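Local coordinates for possible protein of nuclear scaffold (Encephalitozoon cuniculi, PDB 3KAE) that is the N-terminal domain of Cdc27, a tetratricopeptide repeat subunit of the anaphase-promoting complex, and forms a homodimer that probably serves protein-protein assembly, at residues Pro97-Asp100 with Ala101-Glu105; Glu117-Leu120 with Gly121-Thr125; Arg36-Met39 with Ser40-Tyr44; Ser148-Glu151 with Asn152-Glu156. All coordinates share one frame; numbering follows the deposited sequence.

Contact 1 (Pro97-Asp100 with Ala101-Glu105)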
loop_
_atom_site.group_PDB
_atom_site.type_symbol
_atom_site.label_atom_id
_atom_site.label_comp_id
_atom_site.label_asym_id
_atom_site.label_seq_id
_atom_site.Cartn_x
_atom_site.Cartn_y
_atom_site.Cartn_z
ATOM N N PRO C 97 7.626 -18.980 8.669
ATOM C CA PRO C 97 7.661 -20.263 7.959
ATOM C C PRO C 97 8.421 -20.175 6.638
ATOM O O PRO C 97 8.415 -19.128 5.990
ATOM C CB PRO C 97 6.181 -20.542 7.670
ATOM C CG PRO C 97 5.422 -19.675 8.618
ATOM C CD PRO C 97 6.257 -18.460 8.817
ATOM N N ASP C 98 9.073 -21.264 6.248
ATOM C CA ASP C 98 9.585 -21.387 4.891
ATOM C C ASP C 98 8.383 -21.323 3.951
ATOM O O ASP C 98 7.482 -22.156 4.040
ATOM C CB ASP C 98 10.308 -22.726 4.702
ATOM C CG ASP C 98 11.509 -22.886 5.618
ATOM O OD1 ASP C 98 12.251 -21.901 5.794
ATOM O OD2 ASP C 98 11.712 -24.002 6.148
ATOM N N VAL C 99 8.354 -20.331 3.067
ATOM C CA VAL C 99 7.218 -20.173 2.163
ATOM C C VAL C 99 7.668 -19.969 0.725
ATOM O O VAL C 99 8.863 -19.841 0.453
ATOM C CB VAL C 99 6.330 -18.979 2.565
ATOM C CG1 VAL C 99 6.026 -19.017 4.055
ATOM C CG2 VAL C 99 6.994 -17.662 2.177
ATOM N N ASP C 100 6.707 -19.947 -0.195
ATOM C CA ASP C 100 6.992 -19.566 -1.574
ATOM C C ASP C 100 7.902 -18.337 -1.587
ATOM O O ASP C 100 7.711 -17.406 -0.796
ATOM C CB ASP C 100 5.694 -19.273 -2.334
ATOM C CG ASP C 100 5.927 -19.017 -3.823
ATOM O OD1 ASP C 100 5.523 -17.944 -4.313
ATOM O OD2 ASP C 100 6.518 -19.883 -4.506
ATOM N N ALA C 101 8.882 -18.342 -2.488
ATOM C CA ALA C 101 9.873 -17.276 -2.568
ATOM C C ALA C 101 9.261 -15.895 -2.804
ATOM O O ALA C 101 9.784 -14.893 -2.322
ATOM C CB ALA C 101 10.907 -17.593 -3.638
ATOM N N ARG C 102 8.158 -15.845 -3.545
ATOM C CA ARG C 102 7.515 -14.570 -3.847
ATOM C C ARG C 102 6.880 -13.968 -2.600
ATOM O O ARG C 102 6.752 -12.747 -2.467
ATOM C CB ARG C 102 6.477 -14.745 -4.952
ATOM C CG ARG C 102 7.103 -14.992 -6.316
ATOM C CD ARG C 102 6.099 -15.560 -7.294
ATOM N NE ARG C 102 5.666 -16.901 -6.901
ATOM C CZ ARG C 102 4.811 -17.643 -7.599
ATOM N NH1 ARG C 102 4.297 -17.173 -8.727
ATOM N NH2 ARG C 102 4.468 -18.851 -7.173
ATOM N N ILE C 103 6.494 -14.845 -1.682
ATOM C CA ILE C 103 5.903 -14.430 -0.421
ATOM C C ILE C 103 6.997 -14.031 0.568
ATOM O O ILE C 103 6.863 -13.053 1.301
ATOM C CB ILE C 103 5.028 -15.569 0.158
ATOM C CG1 ILE C 103 3.900 -15.888 -0.817
ATOM C CG2 ILE C 103 4.454 -15.190 1.507
ATOM C CD1 ILE C 103 3.234 -14.643 -1.382
ATOM N N GLN C 104 8.086 -14.795 0.566
ATOM C CA GLN C 104 9.170 -14.613 1.517
ATOM C C GLN C 104 9.688 -13.179 1.434
ATOM O O GLN C 104 9.976 -12.544 2.450
ATOM C CB GLN C 104 10.296 -15.615 1.237
ATOM C CG GLN C 104 11.119 -16.008 2.462
ATOM C CD GLN C 104 10.668 -17.317 3.117
ATOM O OE1 GLN C 104 10.284 -18.272 2.436
ATOM N NE2 GLN C 104 10.738 -17.370 4.447
ATOM N N GLU C 105 9.772 -12.667 0.211
ATOM C CA GLU C 105 10.260 -11.319 -0.037
ATOM C C GLU C 105 9.471 -10.263 0.724
ATOM O O GLU C 105 9.974 -9.170 0.962
ATOM C CB GLU C 105 10.213 -11.007 -1.535
ATOM C CG GLU C 105 11.317 -11.651 -2.353
ATOM C CD GLU C 105 11.224 -11.287 -3.824
ATOM O OE1 GLU C 105 10.116 -10.917 -4.278
ATOM O OE2 GLU C 105 12.259 -11.372 -4.523
#
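Val99 lays its CG2 methyl over Ile103, 3.5 Å from Ile103 CB, and the same methyl lies 3.4 Å from Gln104 OE1. The Gln104 amide folds back along the incoming chain. CG stands anti to the backbone N (chi1 -152°) and the chain bends at chi2, which turns the amide toward Pro97-Val99. OE1 of Gln104 then accepts from Val99 N at 2.9 Å in a fairly straight bond. Gln104 NE2 gives a longer, more bent bond, 3.3 Å, to Pro97 O, which lies out of the amide plane. Two bonds thus fix the rotation of the amide.

Asp100 is the N-cap of helix 101-104. Its OD1 takes a weak capping bond from Arg102 N. Asp100 OD1 also forms a salt bridge with Arg102 NE at 2.8 Å, using the syn lone pair, while the carboxylate and guanidinium planes stand 67° apart. Asp100 O accepts from both Ile103 N and Gln104 N, which starts the first turn.

The turn closes the loop that follows helix 78-89. Asp100, Arg102 and Ile103 rest on Ile6 of helix 5-14. Tyr35, just before helix 36-45, bonds Asp100 N through its hydroxyl and packs on Val99 and Ile103.

Contact 2 (Glu117-Leu120 with Gly121-Thr125)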
loop_
_atom_site.group_PDB
_atom_site.type_symbol
_atom_site.label_atom_id
_atom_site.label_comp_id
_atom_site.label_asym_id
_atom_site.label_seq_id
_atom_site.Cartn_x
_atom_site.Cartn_y
_atom_site.Cartn_z
ATOM N N GLU C 117 13.625 0.520 15.418
ATOM C CA GLU C 117 14.018 1.669 16.246
ATOM C C GLU C 117 13.380 2.958 15.746
ATOM O O GLU C 117 12.991 3.815 16.534
ATOM C CB GLU C 117 15.541 1.819 16.275
ATOM C CG GLU C 117 16.263 0.646 16.928
ATOM C CD GLU C 117 16.014 0.565 18.418
ATOM O OE1 GLU C 117 15.415 1.511 18.970
ATOM O OE2 GLU C 117 16.425 -0.439 19.038
ATOM N N SER C 118 13.263 3.074 14.425
ATOM C CA SER C 118 12.628 4.230 13.812
ATOM C C SER C 118 11.156 4.309 14.194
ATOM O O SER C 118 10.672 5.354 14.636
ATOM C CB SER C 118 12.778 4.175 12.289
ATOM O OG SER C 118 11.997 5.181 11.674
ATOM N N LEU C 119 10.456 3.191 14.025
ATOM C CA LEU C 119 9.040 3.099 14.345
ATOM C C LEU C 119 8.851 3.295 15.842
ATOM O O LEU C 119 7.930 3.965 16.286
ATOM C CB LEU C 119 8.511 1.733 13.894
ATOM C CG LEU C 119 7.045 1.502 13.499
ATOM C CD1 LEU C 119 6.280 0.816 14.598
ATOM C CD2 LEU C 119 6.333 2.792 13.040
ATOM N N LEU C 120 9.743 2.694 16.610
ATOM C CA LEU C 120 9.778 2.873 18.048
ATOM C C LEU C 120 9.974 4.360 18.416
ATOM O O LEU C 120 9.409 4.848 19.395
ATOM C CB LEU C 120 10.921 2.033 18.584
ATOM C CG LEU C 120 10.709 1.063 19.733
ATOM C CD1 LEU C 120 9.282 0.764 20.136
ATOM C CD2 LEU C 120 11.624 -0.155 19.681
ATOM N N GLY C 121 10.736 5.078 17.604
ATOM C CA GLY C 121 10.965 6.486 17.851
ATOM C C GLY C 121 9.676 7.253 17.657
ATOM O O GLY C 121 9.300 8.083 18.490
ATOM N N ASP C 122 8.998 6.967 16.547
ATOM C CA ASP C 122 7.711 7.592 16.232
ATOM C C ASP C 122 6.675 7.328 17.310
ATOM O O ASP C 122 5.968 8.244 17.745
ATOM C CB ASP C 122 7.181 7.084 14.887
ATOM C CG ASP C 122 8.033 7.534 13.714
ATOM O OD1 ASP C 122 8.872 8.444 13.917
ATOM O OD2 ASP C 122 7.870 6.983 12.595
ATOM N N LEU C 123 6.594 6.069 17.738
ATOM C CA LEU C 123 5.652 5.673 18.773
ATOM C C LEU C 123 5.909 6.380 20.111
ATOM O O LEU C 123 4.959 6.901 20.703
ATOM C CB LEU C 123 5.625 4.143 18.939
ATOM C CG LEU C 123 5.222 3.403 17.642
ATOM C CD1 LEU C 123 5.571 1.915 17.698
ATOM C CD2 LEU C 123 3.744 3.606 17.306
ATOM N N CYS C 124 7.164 6.380 20.584
ATOM C CA CYS C 124 7.522 7.086 21.837
ATOM C C CYS C 124 7.136 8.536 21.724
ATOM O O CYS C 124 6.497 9.074 22.608
ATOM C CB CYS C 124 9.018 7.012 22.157
ATOM S SG CYS C 124 9.585 5.375 22.616
ATOM N N THR C 125 7.512 9.152 20.609
ATOM C CA THR C 125 7.169 10.543 20.341
ATOM C C THR C 125 5.663 10.796 20.358
ATOM O O THR C 125 5.181 11.660 21.087
ATOM C CB THR C 125 7.727 11.006 18.997
ATOM O OG1 THR C 125 9.157 11.009 19.050
ATOM C CG2 THR C 125 7.217 12.401 18.670
#
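Two successive turns of helix 113-126 meet here, with Leu119 and Leu123 one turn apart on the same face. Leu119 CD1 lies 3.4 Å from Leu123 CD1, a closeness that is doubtful because Leu119 has an unusual chi2. The two side chains run at a slant to each other. Leu123 CG stands anti to its own carbonyl carbon (chi1 -59°), which folds it back over the preceding turn. Leu123 CG comes 3.1 Å from Leu119 O, and CD1 also rests near that oxygen. Leu119 O also accepts from Leu123 N at 2.9 Å, so the side chain lies against the carbonyl its own backbone bonds.

This helix belongs to an array of antiparallel helical hairpins, the tetratricopeptide repeat architecture. Leu119 and Leu123 face helix 62-74, where both touch Ser69 and Lys73. They also reach helix 78-89, at Leu85 and Ile82 respectively. Leu120 packs on Leu89 of that helix.

The polar side chains look to other helices. Asp122 OD1 is bonded to Tyr137 OH and Ser148 OG, and Glu117 OE1 to His136 ND1. Gly121 O is gripped twice by Thr125: the hydroxyl OG1 at 3.0 Å and the backbone N arrive from opposite faces of the carbonyl plane. Cys124 N closes the series on Leu120 O in a nearly straight bond, with an N-H...O angle of 170°.

Contact 3 (Arg36-Met39 with Ser40-Tyr44)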
loop_
_atom_site.group_PDB
_atom_site.type_symbol
_atom_site.label_atom_id
_atom_site.label_comp_id
_atom_site.label_asym_id
_atom_site.label_seq_id
_atom_site.Cartn_x
_atom_site.Cartn_y
_atom_site.Cartn_z
ATOM N N ARG C 36 -1.028 -17.194 6.485
ATOM C CA ARG C 36 -1.986 -16.281 7.104
ATOM C C ARG C 36 -1.363 -14.878 7.202
ATOM O O ARG C 36 -2.059 -13.866 7.315
ATOM C CB ARG C 36 -2.403 -16.756 8.492
ATOM C CG ARG C 36 -3.607 -15.987 9.040
ATOM C CD ARG C 36 -3.914 -16.351 10.488
ATOM N NE ARG C 36 -4.403 -17.727 10.634
ATOM C CZ ARG C 36 -5.617 -18.131 10.266
ATOM N NH1 ARG C 36 -6.472 -17.271 9.721
ATOM N NH2 ARG C 36 -5.976 -19.399 10.438
ATOM N N MET C 37 -0.039 -14.844 7.173
ATOM C CA MET C 37 0.695 -13.604 7.164
ATOM C C MET C 37 0.268 -12.833 5.923
ATOM O O MET C 37 -0.076 -11.657 6.009
ATOM C CB MET C 37 2.196 -13.901 7.137
ATOM C CG MET C 37 3.125 -12.731 7.481
ATOM S SD MET C 37 2.756 -11.857 9.024
ATOM C CE MET C 37 2.095 -10.314 8.365
ATOM N N LEU C 38 0.256 -13.525 4.783
ATOM C CA LEU C 38 -0.057 -12.927 3.476
ATOM C C LEU C 38 -1.419 -12.239 3.466
ATOM O O LEU C 38 -1.588 -11.134 2.935
ATOM C CB LEU C 38 -0.017 -14.002 2.384
ATOM C CG LEU C 38 -0.397 -13.601 0.953
ATOM C CD1 LEU C 38 0.372 -12.363 0.494
ATOM C CD2 LEU C 38 -0.138 -14.746 -0.006
ATOM N N MET C 39 -2.386 -12.925 4.052
ATOM C CA MET C 39 -3.721 -12.398 4.230
ATOM C C MET C 39 -3.651 -11.096 5.025
ATOM O O MET C 39 -4.265 -10.097 4.663
ATOM C CB MET C 39 -4.548 -13.440 4.989
ATOM C CG MET C 39 -5.924 -12.989 5.404
ATOM S SD MET C 39 -7.031 -12.745 4.019
ATOM C CE MET C 39 -8.593 -13.028 4.845
ATOM N N SER C 40 -2.910 -11.132 6.125
ATOM C CA SER C 40 -2.747 -9.973 6.984
ATOM C C SER C 40 -2.155 -8.770 6.226
ATOM O O SER C 40 -2.622 -7.640 6.352
ATOM C CB SER C 40 -1.833 -10.337 8.150
ATOM O OG SER C 40 -2.492 -11.167 9.073
ATOM N N ILE C 41 -1.119 -9.037 5.446
ATOM C CA ILE C 41 -0.462 -8.012 4.636
ATOM C C ILE C 41 -1.408 -7.371 3.641
ATOM O O ILE C 41 -1.590 -6.153 3.652
ATOM C CB ILE C 41 0.760 -8.594 3.917
ATOM C CG1 ILE C 41 1.786 -9.052 4.953
ATOM C CG2 ILE C 41 1.380 -7.564 2.991
ATOM C CD1 ILE C 41 3.078 -9.526 4.372
ATOM N N VAL C 42 -2.049 -8.194 2.813
ATOM C CA VAL C 42 -2.953 -7.684 1.796
ATOM C C VAL C 42 -4.086 -6.888 2.430
ATOM O O VAL C 42 -4.531 -5.869 1.898
ATOM C CB VAL C 42 -3.463 -8.817 0.888
ATOM C CG1 VAL C 42 -4.485 -8.288 -0.098
ATOM C CG2 VAL C 42 -2.299 -9.463 0.154
ATOM N N LEU C 43 -4.518 -7.323 3.602
ATOM C CA LEU C 43 -5.545 -6.590 4.342
ATOM C C LEU C 43 -4.987 -5.227 4.792
ATOM O O LEU C 43 -5.683 -4.200 4.747
ATOM C CB LEU C 43 -5.975 -7.417 5.557
ATOM C CG LEU C 43 -7.438 -7.771 5.870
ATOM C CD1 LEU C 43 -8.328 -7.806 4.655
ATOM C CD2 LEU C 43 -7.503 -9.123 6.594
ATOM N N TYR C 44 -3.731 -5.225 5.242
ATOM C CA TYR C 44 -3.076 -3.979 5.648
ATOM C C TYR C 44 -3.017 -3.054 4.433
ATOM O O TYR C 44 -3.455 -1.908 4.493
ATOM C CB TYR C 44 -1.670 -4.226 6.217
ATOM C CG TYR C 44 -0.938 -2.930 6.515
ATOM C CD1 TYR C 44 -1.077 -2.297 7.751
ATOM C CD2 TYR C 44 -0.153 -2.311 5.546
ATOM C CE1 TYR C 44 -0.437 -1.106 8.022
ATOM C CE2 TYR C 44 0.508 -1.122 5.819
ATOM C CZ TYR C 44 0.357 -0.525 7.054
ATOM O OH TYR C 44 0.979 0.661 7.322
#
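Met37 reaches along helix 36-45 to Ile41 and Ser40, and its methyl makes the contact. From CB the chain first leads away from the next turn. CG sits anti to the backbone N (chi1 -165°), and bends at chi2 and chi3 then carry the end of the side chain back. CB, CG and SD make no close approach to Ser40-Tyr44. Met37 CE lies 3.7 Å from Ile41 CG1 and 3.9 Å from Ser40 CB. The two long side chains meet at a slant, with the methyl against the CG1 branch of Ile41. Ile41 CG1 is also 3.4 Å from Met37 O. Met37 O accepts from Ile41 N at 2.9 Å.

Leu38 and Val42 form a second pair. They lie side by side and point the same way, with Leu38 CD1 4.0 Å from Val42 CG2. Val42 N gives an almost straight bond to Leu38 O, with an N-H...O angle of 176°. A looser pair follows, where Met39 CG faces Leu43 CD2 at 4.3 Å. Ser40 turns its OG back to Arg36 O in a weak bond of 3.3 Å, beside the stronger bond from Ser40 N to the same oxygen.

The different faces of the helix meet different neighbours. Met39 and Ser40 touch helix 49-57 at His55, while Val42 and Leu43 lie on Ile22 of helix 18-31. Tyr44 packs on helix 62-74, with its ring edge-to-face with Tyr67, and also touches Arg16 of the second subunit.

Contact 4 (Ser148-Glu151 with Asn152-Glu156)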
loop_
_atom_site.group_PDB
_atom_site.type_symbol
_atom_site.label_atom_id
_atom_site.label_comp_id
_atom_site.label_asym_id
_atom_site.label_seq_id
_atom_site.Cartn_x
_atom_site.Cartn_y
_atom_site.Cartn_z
ATOM N N SER C 148 12.485 9.302 9.006
ATOM C CA SER C 148 11.955 9.822 10.261
ATOM C C SER C 148 13.007 10.125 11.348
ATOM O O SER C 148 12.903 11.141 12.020
ATOM C CB SER C 148 10.844 8.932 10.820
ATOM O OG SER C 148 9.986 9.710 11.642
ATOM N N PRO C 149 13.974 9.214 11.559
ATOM C CA PRO C 149 15.055 9.516 12.504
ATOM C C PRO C 149 15.865 10.754 12.043
ATOM O O PRO C 149 16.109 11.674 12.836
ATOM C CB PRO C 149 15.911 8.237 12.486
ATOM C CG PRO C 149 14.973 7.169 12.052
ATOM C CD PRO C 149 14.031 7.819 11.077
ATOM N N VAL C 150 16.241 10.781 10.767
ATOM C CA VAL C 150 16.977 11.906 10.212
ATOM C C VAL C 150 16.243 13.241 10.390
ATOM O O VAL C 150 16.814 14.195 10.933
ATOM C CB VAL C 150 17.341 11.683 8.729
ATOM C CG1 VAL C 150 17.895 12.966 8.112
ATOM C CG2 VAL C 150 18.356 10.560 8.608
ATOM N N GLU C 151 14.982 13.314 9.959
ATOM C CA GLU C 151 14.256 14.587 10.040
ATOM C C GLU C 151 14.001 15.066 11.473
ATOM O O GLU C 151 13.986 16.273 11.740
ATOM C CB GLU C 151 12.963 14.559 9.215
ATOM C CG GLU C 151 13.227 14.486 7.708
ATOM C CD GLU C 151 13.933 15.751 7.172
ATOM O OE1 GLU C 151 13.312 16.839 7.138
ATOM O OE2 GLU C 151 15.110 15.664 6.776
ATOM N N ASN C 152 13.807 14.110 12.382
ATOM C CA ASN C 152 13.550 14.404 13.785
ATOM C C ASN C 152 14.816 14.783 14.536
ATOM O O ASN C 152 14.777 15.606 15.454
ATOM C CB ASN C 152 12.875 13.219 14.495
ATOM C CG ASN C 152 11.393 13.179 14.252
ATOM O OD1 ASN C 152 10.629 13.872 14.916
ATOM N ND2 ASN C 152 10.976 12.384 13.271
ATOM N N LEU C 153 15.922 14.148 14.164
ATOM C CA LEU C 153 17.203 14.455 14.765
ATOM C C LEU C 153 17.714 15.812 14.276
ATOM O O LEU C 153 18.242 16.611 15.063
ATOM C CB LEU C 153 18.207 13.336 14.501
ATOM C CG LEU C 153 17.910 12.073 15.316
ATOM C CD1 LEU C 153 18.946 10.986 15.039
ATOM C CD2 LEU C 153 17.847 12.396 16.805
ATOM N N LEU C 154 17.533 16.091 12.988
ATOM C CA LEU C 154 17.866 17.409 12.481
ATOM C C LEU C 154 17.029 18.474 13.185
ATOM O O LEU C 154 17.542 19.483 13.680
ATOM C CB LEU C 154 17.678 17.486 10.976
ATOM C CG LEU C 154 18.673 16.684 10.135
ATOM C CD1 LEU C 154 18.375 16.865 8.656
ATOM C CD2 LEU C 154 20.112 17.067 10.440
ATOM N N LEU C 155 15.730 18.240 13.231
ATOM C CA LEU C 155 14.807 19.145 13.897
ATOM C C LEU C 155 15.242 19.464 15.327
ATOM O O LEU C 155 15.124 20.605 15.778
ATOM C CB LEU C 155 13.403 18.535 13.897
ATOM C CG LEU C 155 12.329 19.292 14.668
ATOM C CD1 LEU C 155 12.069 20.613 13.997
ATOM C CD2 LEU C 155 11.043 18.473 14.763
ATOM N N GLU C 156 15.751 18.458 16.035
ATOM C CA GLU C 156 16.153 18.626 17.432
ATOM C C GLU C 156 17.620 19.029 17.566
ATOM O O GLU C 156 18.121 19.186 18.673
ATOM C CB GLU C 156 15.910 17.332 18.219
ATOM C CG GLU C 156 14.445 16.900 18.312
ATOM C CD GLU C 156 13.610 17.855 19.138
ATOM O OE1 GLU C 156 14.196 18.700 19.853
ATOM O OE2 GLU C 156 12.366 17.758 19.069
#
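Asn152 has CG anti to its own carbonyl carbon (chi1 -82°), and chi2, also -82°, turns the amide so that ND2 points back at Ser148. Asn152 ND2 meets Ser148 O at 2.6 Å, a short and nearly straight bond with that oxygen in the amide plane. Asn152 N bonds Ser148 O at 3.1 Å. The two donors come from opposite faces of the carbonyl plane, so one side chain adds a second grip to an ordinary helical bond.

On another side of the helix Val150 and Leu154 lie side by side and point the same way. Val150 CG1 is 4.0 Å from Leu154 CD1. Glu151 runs at a slant to Leu154, with Glu151 OE2 4.0 Å from Leu154 CD1. The carboxylate is held by other helices: OE2 bonds Tyr180 OH, and OE1 bonds Asn213 ND2. Leu153 folds over the preceding turn, its CG 3.1 Å from Pro149 O.

Helix 147-155 packs on several neighbours. Helix 130-143 takes Pro149, Val150 and Asn152 at Ser140, Phe141 and Tyr137. Helix 176-190 receives Val150 at Val181 and Leu154 at Ser184 and Ile185. Ser148 and Pro149 touch Ser118 of helix 113-126.

Along the chain the order is contact 3, contact 1, contact 2, contact 4; three are turns within helices and contact 1 is the capped start of one. Contacts 3 and 1 lie on the same side of the chain's centre, among the N-terminal helices, with centres 13 Å apart. They touch where Ile103 CD1 packs on Leu38 CD2, so the short helix 101-104 sits against helix 36-45. Contacts 2 and 4 form the other pair, 12 Å apart by centres. A probable hydrogen bond between Asp122 OD1 and Ser148 OG joins helix 113-126 to helix 147-155. Between the pairs there is no touch: contacts 1 and 4 are 34 Å apart by centres. Such spacing fits an extended repeat array, and contact 3 also touches the second subunit.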